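Local coordinates for protein glutathione S-transferase 2 (Onchocerca volvulus, PDB 1TU7) that catalyses the conjugation of glutathione to electrophilic halide compounds, releasing a halide ion, and appears central to the detoxification system of a parasitic nematode, at residues Ser9-Gly12 and Leu13-Ile17; Glu193-Ala197 and Ala198-Val202; Ser43-Phe47 and Gly48-Cys52; Asp88-Cys91 and Glu92-Asp96. All coordinates share one frame; numbering follows the deposited sequence.

Along the chain the order is contact 1, contact 3, contact 4, contact 2. Contacts 1 and 3 belong to the thioredoxin-like N-terminal domain, at the start of helix 15-23 and in the loop leading into strand 52-55; their centres are about 15 Å apart, and both touch the same glutathione. Contact 4 lies on helix 81-107 of the helical domain, its centre about 16 Å from that of contact 1 and about 22 Å from that of contact 3. Contact 2 ends helix 186-197, its centre about 12 Å from that of contact 1, to which an Arg-195 to Glu-15 salt bridge ties it. Contacts 3 and 4 both meet the second subunit, and Asp-96 reaches that subunit's glutathione, so each site is completed across the dimer interface.

Contact 1: Ser9-Gly12 and Leu13-Ile17; sequences SIRG and LAEPI. With GSH (glutathione), chain C.
One bend brings Glu-15 back against Arg-11: its CG stands anti to the backbone N (chi1 -163°), and the turn at chi2 (70°) lays the carboxylate beside the arginine's first methylenes. Glu-15 OE1 lies 3.6 Å from Arg-11 CG, and the two CB atoms, of Arg-11 and Glu-15, are 3.8 Å apart. Although the charges are opposite, their groups do not meet: Arg-11 NE stays 4.7 Å from Glu-15 OE2, with the guanidinium and carboxylate planes 44° apart. Each finds partners of its own. Arg-11 makes salt bridges with Asp-159 and Glu-156, while Glu-15 pairs with Arg-18 and Arg-195 and bonds to Tyr-191, so both long side chains carry their charges into a buried network of ion pairs.

Arg-11 O serves as acceptor for the turn that follows, taking weak, bent bonds from Ala-14 N at 3.2 Å and Glu-15 N at 3.1 Å. Gly-12 suits the corner because its phi is positive, a conformation that favours glycine. Pro-16 fits the first turn of a helix, where an amide hydrogen is not needed. Leu-13 turns the other way, and its CD1 methyl rests 3.5 Å from SG2 of glutathione, giving the sulfur an apolar neighbour; its backbone N bonds to the hydroxyl of Tyr-7.

This loop joins strand 3-8 to helix 15-23. Ile-17 packs on helix 63-73, Arg-11 on helix 149-164, and backbone bonds tie Arg-11 and Gly-12 to Pro-201 and Val-202 of the C-terminal tail.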
loop_
_atom_site.group_PDB
_atom_site.type_symbol
_atom_site.label_atom_id
_atom_site.label_comp_id
_atom_site.label_asym_id
_atom_site.label_seq_id
_atom_site.Cartn_x
_atom_site.Cartn_y
_atom_site.Cartn_z
ATOM N N SER A 9 9.136 -12.796 14.604
ATOM C CA SER A 9 9.990 -12.236 15.624
ATOM C C SER A 9 11.128 -11.444 15.004
ATOM O O SER A 9 12.303 -11.685 15.248
ATOM C CB SER A 9 10.506 -13.308 16.583
ATOM O OG SER A 9 10.851 -12.698 17.797
ATOM N N ILE A 10 10.739 -10.482 14.180
ATOM C CA ILE A 10 11.634 -9.565 13.490
ATOM C C ILE A 10 10.889 -8.238 13.443
ATOM O O ILE A 10 9.688 -8.168 13.721
ATOM C CB ILE A 10 11.948 -10.012 12.021
ATOM C CG1 ILE A 10 10.683 -9.995 11.172
ATOM C CG2 ILE A 10 12.641 -11.375 12.012
ATOM C CD1 ILE A 10 10.883 -10.203 9.680
ATOM N N ARG A 11 11.588 -7.191 13.039
ATOM C CA ARG A 11 10.968 -5.895 12.880
ATOM C C ARG A 11 10.036 -5.899 11.678
ATOM O O ARG A 11 8.815 -5.800 11.841
ATOM C CB ARG A 11 12.013 -4.813 12.819
ATOM C CG ARG A 11 12.694 -4.606 14.173
ATOM C CD ARG A 11 14.036 -3.907 14.145
ATOM N NE ARG A 11 13.946 -2.552 13.669
ATOM C CZ ARG A 11 14.870 -1.625 13.887
ATOM N NH1 ARG A 11 15.959 -1.910 14.567
ATOM N NH2 ARG A 11 14.724 -0.405 13.412
ATOM N N GLY A 12 10.601 -6.049 10.490
ATOM C CA GLY A 12 9.812 -6.208 9.293
ATOM C C GLY A 12 8.654 -5.239 9.169
ATOM O O GLY A 12 8.782 -4.057 9.454
ATOM N N LEU A 13 7.518 -5.748 8.714
ATOM C CA LEU A 13 6.333 -4.932 8.459
ATOM C C LEU A 13 5.593 -4.543 9.691
ATOM O O LEU A 13 4.784 -3.611 9.648
ATOM C CB LEU A 13 5.363 -5.699 7.555
ATOM C CG LEU A 13 5.884 -6.059 6.171
ATOM C CD1 LEU A 13 4.849 -6.908 5.475
ATOM C CD2 LEU A 13 6.211 -4.807 5.364
ATOM N N ALA A 14 5.818 -5.247 10.790
ATOM C CA ALA A 14 5.104 -4.987 12.034
ATOM C C ALA A 14 5.662 -3.803 12.753
ATOM O O ALA A 14 4.943 -3.232 13.553
ATOM C CB ALA A 14 5.137 -6.177 12.953
ATOM N N GLU A 15 6.932 -3.465 12.538
ATOM C CA GLU A 15 7.579 -2.564 13.469
ATOM C C GLU A 15 6.919 -1.187 13.507
ATOM O O GLU A 15 6.801 -0.615 14.596
ATOM C CB GLU A 15 9.070 -2.474 13.245
ATOM C CG GLU A 15 9.823 -1.883 14.416
ATOM C CD GLU A 15 9.858 -2.788 15.622
ATOM O OE1 GLU A 15 9.462 -3.959 15.537
ATOM O OE2 GLU A 15 10.308 -2.298 16.679
ATOM N N PRO A 16 6.485 -0.593 12.396
ATOM C CA PRO A 16 5.816 0.712 12.516
ATOM C C PRO A 16 4.580 0.645 13.378
ATOM O O PRO A 16 4.254 1.637 14.054
ATOM C CB PRO A 16 5.506 1.099 11.092
ATOM C CG PRO A 16 6.558 0.390 10.322
ATOM C CD PRO A 16 6.707 -0.963 10.979
ATOM N N ILE A 17 3.872 -0.490 13.345
ATOM C CA ILE A 17 2.691 -0.676 14.201
ATOM C C ILE A 17 3.104 -0.788 15.667
ATOM O O ILE A 17 2.516 -0.174 16.548
ATOM C CB ILE A 17 1.861 -1.863 13.736
ATOM C CG1 ILE A 17 1.380 -1.683 12.275
ATOM C CG2 ILE A 17 0.711 -2.095 14.691
ATOM C CD1 ILE A 17 1.093 -2.994 11.585
HETATM N N1 GSH C . 0.751 -6.264 2.047
HETATM C CA1 GSH C . 1.059 -7.027 3.194
HETATM C C1 GSH C . 1.014 -6.251 4.442
HETATM O O11 GSH C . 1.490 -4.998 4.315
HETATM O O12 GSH C . 0.678 -6.599 5.632
HETATM C CB1 GSH C . 2.156 -8.004 3.187
HETATM C CG1 GSH C . 2.155 -9.087 4.234
HETATM C CD1 GSH C . 3.341 -10.021 4.051
HETATM O OE1 GSH C . 4.074 -9.930 2.915
HETATM N N2 GSH C . 3.616 -10.858 5.014
HETATM C CA2 GSH C . 4.766 -11.764 4.999
HETATM C C2 GSH C . 4.324 -13.091 5.479
HETATM O O2 GSH C . 3.258 -13.205 6.348
HETATM C CB2 GSH C . 5.855 -11.278 5.951
HETATM S SG2 GSH C . 6.720 -9.838 5.286
HETATM N N3 GSH C . 4.950 -14.176 5.057
HETATM C CA3 GSH C . 4.507 -15.448 5.557
HETATM C C3 GSH C . 4.017 -16.320 4.447
HETATM O O31 GSH C . 3.486 -15.875 3.327
HETATM O O32 GSH C . 4.145 -17.701 4.649
#

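Contact 2: Glu193-Ala197 and Ala198-Val202; sequences EKRDA and AKVPV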
loop_
_atom_site.group_PDB
_atom_site.type_symbol
_atom_site.label_atom_id
_atom_site.label_comp_id
_atom_site.label_asym_id
_atom_site.label_seq_id
_atom_site.Cartn_x
_atom_site.Cartn_y
_atom_site.Cartn_z
ATOM N N GLU A 193 16.125 1.231 23.061
ATOM C CA GLU A 193 17.272 0.731 23.827
ATOM C C GLU A 193 17.126 -0.783 24.038
ATOM O O GLU A 193 18.084 -1.547 23.853
ATOM C CB GLU A 193 17.391 1.439 25.188
ATOM C CG GLU A 193 17.985 2.838 25.150
ATOM C CD GLU A 193 17.731 3.693 26.395
ATOM O OE1 GLU A 193 18.415 4.742 26.526
ATOM O OE2 GLU A 193 16.848 3.356 27.230
ATOM N N LYS A 194 15.939 -1.214 24.425
ATOM C CA LYS A 194 15.709 -2.624 24.673
ATOM C C LYS A 194 15.754 -3.438 23.396
ATOM O O LYS A 194 16.252 -4.556 23.364
ATOM C CB LYS A 194 14.407 -2.813 25.410
ATOM C CG LYS A 194 14.491 -2.299 26.843
ATOM C CD LYS A 194 13.147 -2.251 27.508
ATOM C CE LYS A 194 13.291 -1.640 28.908
ATOM N NZ LYS A 194 14.093 -2.506 29.813
ATOM N N ARG A 195 15.240 -2.869 22.307
ATOM C CA ARG A 195 15.292 -3.543 21.031
ATOM C C ARG A 195 16.726 -3.729 20.575
ATOM O O ARG A 195 17.093 -4.797 20.051
ATOM C CB ARG A 195 14.485 -2.710 20.038
ATOM C CG ARG A 195 14.298 -3.312 18.670
ATOM C CD ARG A 195 13.420 -2.415 17.813
ATOM N NE ARG A 195 14.057 -1.149 17.522
ATOM C CZ ARG A 195 13.554 -0.207 16.740
ATOM N NH1 ARG A 195 12.375 -0.360 16.153
ATOM N NH2 ARG A 195 14.264 0.874 16.484
ATOM N N ASP A 196 17.548 -2.711 20.792
ATOM C CA ASP A 196 18.948 -2.776 20.436
ATOM C C ASP A 196 19.691 -3.760 21.327
ATOM O O ASP A 196 20.551 -4.494 20.849
ATOM C CB ASP A 196 19.583 -1.407 20.554
ATOM C CG ASP A 196 20.973 -1.374 19.998
ATOM O OD1 ASP A 196 21.825 -0.741 20.659
ATOM O OD2 ASP A 196 21.313 -1.930 18.914
ATOM N N ALA A 197 19.364 -3.776 22.613
ATOM C CA ALA A 197 20.041 -4.682 23.547
ATOM C C ALA A 197 19.836 -6.128 23.119
ATOM O O ALA A 197 20.756 -6.955 23.227
ATOM C CB ALA A 197 19.559 -4.467 24.976
ATOM N N ALA A 198 18.622 -6.433 22.663
ATOM C CA ALA A 198 18.231 -7.769 22.211
ATOM C C ALA A 198 18.665 -8.060 20.780
ATOM O O ALA A 198 18.502 -9.204 20.308
ATOM C CB ALA A 198 16.719 -7.921 22.334
ATOM N N LYS A 199 19.231 -7.055 20.088
ATOM C CA LYS A 199 19.605 -7.170 18.680
ATOM C C LYS A 199 18.495 -7.816 17.872
ATOM O O LYS A 199 18.697 -8.778 17.108
ATOM C CB LYS A 199 20.927 -7.918 18.534
ATOM C CG LYS A 199 22.089 -7.214 19.146
ATOM C CD LYS A 199 23.434 -7.829 18.803
ATOM C CE LYS A 199 24.582 -6.944 19.347
ATOM N NZ LYS A 199 25.929 -7.618 19.260
ATOM N N VAL A 200 17.288 -7.263 18.000
ATOM C CA VAL A 200 16.131 -7.810 17.301
ATOM C C VAL A 200 16.423 -7.737 15.803
ATOM O O VAL A 200 16.805 -6.671 15.315
ATOM C CB VAL A 200 14.837 -7.015 17.607
ATOM C CG1 VAL A 200 13.714 -7.505 16.738
ATOM C CG2 VAL A 200 14.487 -7.099 19.082
ATOM N N PRO A 201 16.291 -8.835 15.059
ATOM C CA PRO A 201 16.596 -8.762 13.629
ATOM C C PRO A 201 15.646 -7.831 12.896
ATOM O O PRO A 201 14.458 -7.808 13.188
ATOM C CB PRO A 201 16.416 -10.198 13.136
ATOM C CG PRO A 201 16.387 -11.022 14.301
ATOM C CD PRO A 201 15.933 -10.203 15.482
ATOM N N VAL A 202 16.178 -7.056 11.972
ATOM C CA VAL A 202 15.331 -6.231 11.115
ATOM C C VAL A 202 14.496 -7.108 10.190
ATOM O O VAL A 202 13.312 -6.864 9.988
ATOM C CB VAL A 202 16.140 -5.194 10.295
ATOM C CG1 VAL A 202 15.231 -4.392 9.374
ATOM C CG2 VAL A 202 16.932 -4.273 11.224
#
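Over one face of the flat Asp-196 carbonyl group sits the amide of Lys-199, whose N lies 3.0 Å from Asp-196 O and 72° out of the carbonyl plane. The Arg-195 carbonyl is met quite differently, end-on, by Val-200 N at 3.2 Å in a nearly straight bond. Together these two bonds back into the last turn, with the positive phi of Lys-199, make a Schellman motif that closes helix 186-197. Just before it, Ala-198 N still makes a regular helical bond to Lys-194 O, 3.1 Å away.

The side chains follow this reversal. Val-200 brings its CG2 methyl to 3.8 Å from Arg-195 CG, the two side chains crossing at about a right angle, and a branched apolar residue suits this cover over the arginine's methylenes. Lys-199, extended beyond CG, suits an exposed corner, and the small Ala-197 and Ala-198 lie at the same surface.

Arg-195 runs inward from the helix end to a salt bridge with Glu-15 on helix 15-23. Beyond the cap the tail lies along the loop after strand 3-8, where Pro-201 touches Ile-10, and Val-202 packs on helix 149-164.

Contact 3: Ser43-Phe47 and Gly48-Cys52; sequences SQFQF and GQLPC. With GSH (glutathione), chain C.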
loop_
_atom_site.group_PDB
_atom_site.type_symbol
_atom_site.label_atom_id
_atom_site.label_comp_id
_atom_site.label_asym_id
_atom_site.label_seq_id
_atom_site.Cartn_x
_atom_site.Cartn_y
_atom_site.Cartn_z
ATOM N N SER A 43 -4.002 -20.353 7.729
ATOM C CA SER A 43 -5.359 -20.247 7.193
ATOM C C SER A 43 -6.281 -19.361 8.034
ATOM O O SER A 43 -7.332 -18.937 7.559
ATOM C CB SER A 43 -5.994 -21.637 7.019
ATOM O OG SER A 43 -6.279 -22.207 8.261
ATOM N N GLN A 44 -5.879 -19.061 9.268
ATOM C CA GLN A 44 -6.652 -18.171 10.124
ATOM C C GLN A 44 -6.610 -16.704 9.696
ATOM O O GLN A 44 -7.406 -15.922 10.188
ATOM C CB GLN A 44 -6.124 -18.245 11.539
ATOM C CG GLN A 44 -6.233 -19.650 12.129
ATOM C CD GLN A 44 -5.775 -19.711 13.552
ATOM O OE1 GLN A 44 -5.634 -18.684 14.215
ATOM N NE2 GLN A 44 -5.552 -20.924 14.045
ATOM N N PHE A 45 -5.687 -16.360 8.812
ATOM C CA PHE A 45 -5.460 -14.977 8.361
ATOM C C PHE A 45 -6.023 -14.814 6.976
ATOM O O PHE A 45 -5.859 -15.690 6.151
ATOM C CB PHE A 45 -3.975 -14.663 8.458
ATOM C CG PHE A 45 -3.476 -14.876 9.847
ATOM C CD1 PHE A 45 -2.849 -16.058 10.188
ATOM C CD2 PHE A 45 -3.780 -13.977 10.851
ATOM C CE1 PHE A 45 -2.460 -16.311 11.504
ATOM C CE2 PHE A 45 -3.387 -14.206 12.156
ATOM C CZ PHE A 45 -2.729 -15.371 12.489
ATOM N N GLN A 46 -6.674 -13.682 6.736
ATOM C CA GLN A 46 -7.469 -13.487 5.534
ATOM C C GLN A 46 -6.685 -13.600 4.216
ATOM O O GLN A 46 -7.243 -14.017 3.212
ATOM C CB GLN A 46 -8.215 -12.152 5.619
ATOM C CG GLN A 46 -9.279 -12.107 6.715
ATOM C CD GLN A 46 -8.844 -11.430 8.022
ATOM O OE1 GLN A 46 -9.625 -10.663 8.646
ATOM N NE2 GLN A 46 -7.646 -11.727 8.457
ATOM N N PHE A 47 -5.406 -13.228 4.206
ATOM C CA PHE A 47 -4.531 -13.451 3.065
ATOM C C PHE A 47 -3.398 -14.438 3.336
ATOM O O PHE A 47 -2.449 -14.497 2.590
ATOM C CB PHE A 47 -3.997 -12.117 2.515
ATOM C CG PHE A 47 -5.090 -11.200 2.081
ATOM C CD1 PHE A 47 -5.466 -10.085 2.825
ATOM C CD2 PHE A 47 -5.794 -11.502 0.933
ATOM C CE1 PHE A 47 -6.511 -9.293 2.388
ATOM C CE2 PHE A 47 -6.764 -10.753 0.481
ATOM C CZ PHE A 47 -7.187 -9.662 1.243
ATOM N N GLY A 48 -3.510 -15.186 4.428
ATOM C CA GLY A 48 -2.502 -16.161 4.793
ATOM C C GLY A 48 -1.190 -15.565 5.227
ATOM O O GLY A 48 -0.153 -16.224 5.173
ATOM N N GLN A 49 -1.220 -14.298 5.652
ATOM C CA GLN A 49 -0.008 -13.544 5.965
ATOM C C GLN A 49 -0.187 -12.679 7.223
ATOM O O GLN A 49 -1.284 -12.463 7.733
ATOM C CB GLN A 49 0.388 -12.683 4.750
ATOM C CG GLN A 49 0.835 -13.542 3.559
ATOM C CD GLN A 49 1.709 -12.810 2.576
ATOM O OE1 GLN A 49 2.821 -13.277 2.237
ATOM N NE2 GLN A 49 1.251 -11.682 2.122
ATOM N N LEU A 50 0.948 -12.231 7.730
ATOM C CA LEU A 50 1.049 -11.356 8.896
ATOM C C LEU A 50 1.674 -10.037 8.432
ATOM O O LEU A 50 2.352 -10.006 7.413
ATOM C CB LEU A 50 1.931 -12.034 9.951
ATOM C CG LEU A 50 1.422 -13.402 10.433
ATOM C CD1 LEU A 50 2.364 -14.004 11.483
ATOM C CD2 LEU A 50 0.015 -13.337 10.949
ATOM N N PRO A 51 1.519 -8.929 9.159
ATOM C CA PRO A 51 0.959 -8.846 10.505
ATOM C C PRO A 51 -0.539 -8.906 10.578
ATOM O O PRO A 51 -1.230 -8.670 9.579
ATOM C CB PRO A 51 1.448 -7.471 10.975
ATOM C CG PRO A 51 1.554 -6.677 9.740
ATOM C CD PRO A 51 2.068 -7.638 8.720
ATOM N N CYS A 52 -1.017 -9.282 11.756
ATOM C CA CYS A 52 -2.433 -9.215 12.119
ATOM C C CYS A 52 -2.622 -8.502 13.411
ATOM O O CYS A 52 -1.950 -8.840 14.374
ATOM C CB CYS A 52 -2.966 -10.633 12.240
ATOM S SG CYS A 52 -4.710 -10.764 12.631
HETATM N N1 GSH C . 0.751 -6.264 2.047
HETATM C CA1 GSH C . 1.059 -7.027 3.194
HETATM C C1 GSH C . 1.014 -6.251 4.442
HETATM O O11 GSH C . 1.490 -4.998 4.315
HETATM O O12 GSH C . 0.678 -6.599 5.632
HETATM C CB1 GSH C . 2.156 -8.004 3.187
HETATM C CG1 GSH C . 2.155 -9.087 4.234
HETATM C CD1 GSH C . 3.341 -10.021 4.051
HETATM O OE1 GSH C . 4.074 -9.930 2.915
HETATM N N2 GSH C . 3.616 -10.858 5.014
HETATM C CA2 GSH C . 4.766 -11.764 4.999
HETATM C C2 GSH C . 4.324 -13.091 5.479
HETATM O O2 GSH C . 3.258 -13.205 6.348
HETATM C CB2 GSH C . 5.855 -11.278 5.951
HETATM S SG2 GSH C . 6.720 -9.838 5.286
HETATM N N3 GSH C . 4.950 -14.176 5.057
HETATM C CA3 GSH C . 4.507 -15.448 5.557
HETATM C C3 GSH C . 4.017 -16.320 4.447
HETATM O O31 GSH C . 3.486 -15.875 3.327
HETATM O O32 GSH C . 4.145 -17.701 4.649
HETATM O O HOH W 1 -3.268 -12.113 5.880
#
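A type I beta turn runs from Phe-45 to Gly-48, closed by Gly-48 N donating to Phe-45 O at 3.0 Å, and the chain then straightens to a cis peptide before Pro-51. This is the cis-proline loop of the thioredoxin-like fold, which offers its backbone to glutathione: Leu-50 N gives a nearly straight bond (173°) to glutathione O2 at 2.9 Å, and Leu-50 O accepts from glutathione N2 at 2.8 Å. Two bonds from one residue therefore hold the cysteinyl unit much as a neighbouring strand would. Gly-48 suits its place because its phi is positive; its carbonyl also takes a bond from Lys-42.

Phe-47 leaves the loop for the second subunit, where its ring meets Phe-128 of that chain edge-to-face and packs on its Gly-93, consistent with the aromatic key of pi-class dimers. A water accepts from the backbone N atoms of Phe-47 and Gln-49, satisfying both amides inside the bend.

The apolar side of the loop is centred on Phe-45, whose broad ring suits a place between several residues. Gln-44 CB lies toward the rim of one face. On the opposite face the Leu-50 CD2 methyl makes a CH-pi contact, 3.6 Å from the ring centroid and only 7° off the normal. Cys-52 comes at the edge: its SG lies in the ring plane, 4.9 Å from the Phe-45 centroid.

Contact 4: Asp88-Cys91 and Glu92-Asp96; sequences DMFC and EGVRD. With GSH (glutathione), chain E.
Asp-88 and Glu-92 stand one turn apart on helix 81-107, their side chains side by side and pointing the same way, and Asp-88 OD2 makes a salt bridge with Arg-68 of the second subunit. Further along, both oxygens of Asp-96 accept from N1 of the glutathione in the other subunit, OD2 at 2.9 Å, while Arg-95 reaches Ser-63 and its own subunit's glutathione; one helix thus serves both active sites. Acids and a base suit a helix that faces the dimer interface and two glutathiones.

Between the first two carboxylates, whose planes are 83° apart, lies a water 2.9 Å from Asp-88 OD1 and 2.7 Å from Glu-92 OE1. It has more acceptors around it than protons to give, so it cannot serve them all at once. Asp-88 OD1 and Glu-92 OE1 are 4.3 Å apart, a repulsion that nearby arginines probably ease: Arg-95 NE lies at a long 3.6 Å from Glu-92 OE1, with no N-H aimed at it.

Regular backbone bonds join the turns, Glu-92 N to Asp-88 O being 2.8 Å. Gly-93, with no side chain, keeps this face of the helix low at the subunit interface. Cys-91, Phe-90 and Val-94 touch helix 149-164, and Phe-90 and Val-94 also meet helix 109-132. With Val-94 CG2 anti to the carbonyl carbon, that methyl comes to the edge of the Phe-90 ring, near its plane, 4.1 Å from Phe-90 CD2.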
loop_
_atom_site.group_PDB
_atom_site.type_symbol
_atom_site.label_atom_id
_atom_site.label_comp_id
_atom_site.label_asym_id
_atom_site.label_seq_id
_atom_site.Cartn_x
_atom_site.Cartn_y
_atom_site.Cartn_z
ATOM N N ASP A 88 -0.981 9.789 4.253
ATOM C CA ASP A 88 -1.134 8.532 3.518
ATOM C C ASP A 88 -0.166 8.505 2.371
ATOM O O ASP A 88 0.604 7.567 2.191
ATOM C CB ASP A 88 -2.581 8.455 3.058
ATOM C CG ASP A 88 -2.970 7.187 2.429
ATOM O OD1 ASP A 88 -2.131 6.269 2.258
ATOM O OD2 ASP A 88 -4.182 7.065 2.071
ATOM N N MET A 89 -0.184 9.575 1.587
ATOM C CA MET A 89 0.726 9.695 0.457
ATOM C C MET A 89 2.186 9.524 0.937
ATOM O O MET A 89 2.978 8.811 0.324
ATOM C CB MET A 89 0.518 11.059 -0.196
ATOM C CG MET A 89 1.371 11.309 -1.392
ATOM S SD MET A 89 1.154 13.010 -2.016
ATOM C CE MET A 89 2.488 13.807 -1.247
ATOM N N PHE A 90 2.544 10.198 2.018
ATOM C CA PHE A 90 3.895 10.125 2.572
ATOM C C PHE A 90 4.227 8.680 2.984
ATOM O O PHE A 90 5.270 8.136 2.618
ATOM C CB PHE A 90 4.016 11.089 3.767
ATOM C CG PHE A 90 5.426 11.561 4.060
ATOM C CD1 PHE A 90 5.730 12.900 4.015
ATOM C CD2 PHE A 90 6.431 10.695 4.381
ATOM C CE1 PHE A 90 6.989 13.349 4.221
ATOM C CE2 PHE A 90 7.711 11.174 4.618
ATOM C CZ PHE A 90 7.978 12.502 4.519
ATOM N N CYS A 91 3.318 8.064 3.722
ATOM C CA CYS A 91 3.501 6.711 4.206
ATOM C C CYS A 91 3.650 5.735 3.042
ATOM O O CYS A 91 4.493 4.839 3.076
ATOM C CB CYS A 91 2.352 6.333 5.130
ATOM S SG CYS A 91 2.724 4.882 6.162
ATOM N N GLU A 92 2.879 5.933 1.989
ATOM C CA GLU A 92 3.009 5.108 0.795
ATOM C C GLU A 92 4.381 5.261 0.150
ATOM O O GLU A 92 4.948 4.284 -0.356
ATOM C CB GLU A 92 1.903 5.394 -0.213
ATOM C CG GLU A 92 0.525 4.912 0.230
ATOM C CD GLU A 92 0.448 3.406 0.339
ATOM O OE1 GLU A 92 0.363 2.915 1.469
ATOM O OE2 GLU A 92 0.589 2.755 -0.731
ATOM N N GLY A 93 4.914 6.477 0.137
ATOM C CA GLY A 93 6.280 6.652 -0.327
ATOM C C GLY A 93 7.265 5.892 0.525
ATOM O O GLY A 93 8.204 5.313 0.025
ATOM N N VAL A 94 7.057 5.877 1.835
ATOM C CA VAL A 94 7.938 5.116 2.720
ATOM C C VAL A 94 7.866 3.646 2.387
ATOM O O VAL A 94 8.887 2.971 2.316
ATOM C CB VAL A 94 7.586 5.381 4.203
ATOM C CG1 VAL A 94 8.415 4.511 5.119
ATOM C CG2 VAL A 94 7.820 6.866 4.530
ATOM N N ARG A 95 6.653 3.165 2.147
ATOM C CA ARG A 95 6.473 1.749 1.797
ATOM C C ARG A 95 7.176 1.414 0.494
ATOM O O ARG A 95 7.758 0.317 0.367
ATOM C CB ARG A 95 4.996 1.411 1.739
ATOM C CG ARG A 95 4.367 1.416 3.092
ATOM C CD ARG A 95 2.880 1.408 3.064
ATOM N NE ARG A 95 2.367 0.119 2.651
ATOM C CZ ARG A 95 1.959 -0.849 3.493
ATOM N NH1 ARG A 95 2.019 -0.701 4.809
ATOM N NH2 ARG A 95 1.502 -1.983 2.989
ATOM N N ASP A 96 7.187 2.325 -0.460
ATOM C CA ASP A 96 7.914 2.079 -1.709
ATOM C C ASP A 96 9.416 1.927 -1.446
ATOM O O ASP A 96 10.072 1.072 -2.056
ATOM C CB ASP A 96 7.716 3.165 -2.731
ATOM C CG ASP A 96 6.426 3.074 -3.467
ATOM O OD1 ASP A 96 5.804 2.005 -3.499
ATOM O OD2 ASP A 96 5.983 4.082 -4.005
HETATM N N1 GSH E . 3.470 3.038 -4.964
HETATM C CA1 GSH E . 3.293 3.678 -6.218
HETATM C C1 GSH E . 1.918 4.018 -6.499
HETATM O O11 GSH E . 1.442 5.019 -7.099
HETATM O O12 GSH E . 1.071 3.050 -6.158
HETATM C CB1 GSH E . 4.103 3.221 -7.392
HETATM C CG1 GSH E . 4.170 4.194 -8.577
HETATM C CD1 GSH E . 4.975 3.615 -9.720
HETATM O OE1 GSH E . 5.665 2.456 -9.540
HETATM N N2 GSH E . 4.979 4.296 -10.847
HETATM C CA2 GSH E . 5.617 3.810 -12.061
HETATM C C2 GSH E . 6.414 4.935 -12.611
HETATM O O2 GSH E . 5.947 6.204 -12.464
HETATM C CB2 GSH E . 4.579 3.464 -13.110
HETATM S SG2 GSH E . 3.584 2.032 -12.646
HETATM N N3 GSH E . 7.526 4.695 -13.260
HETATM C CA3 GSH E . 8.200 5.761 -13.991
HETATM C C3 GSH E . 9.545 6.063 -13.384
HETATM O O31 GSH E . 10.449 6.898 -14.082
HETATM O O32 GSH E . 9.914 5.584 -12.219
HETATM O O HOH W 2 -0.222 4.508 3.541
#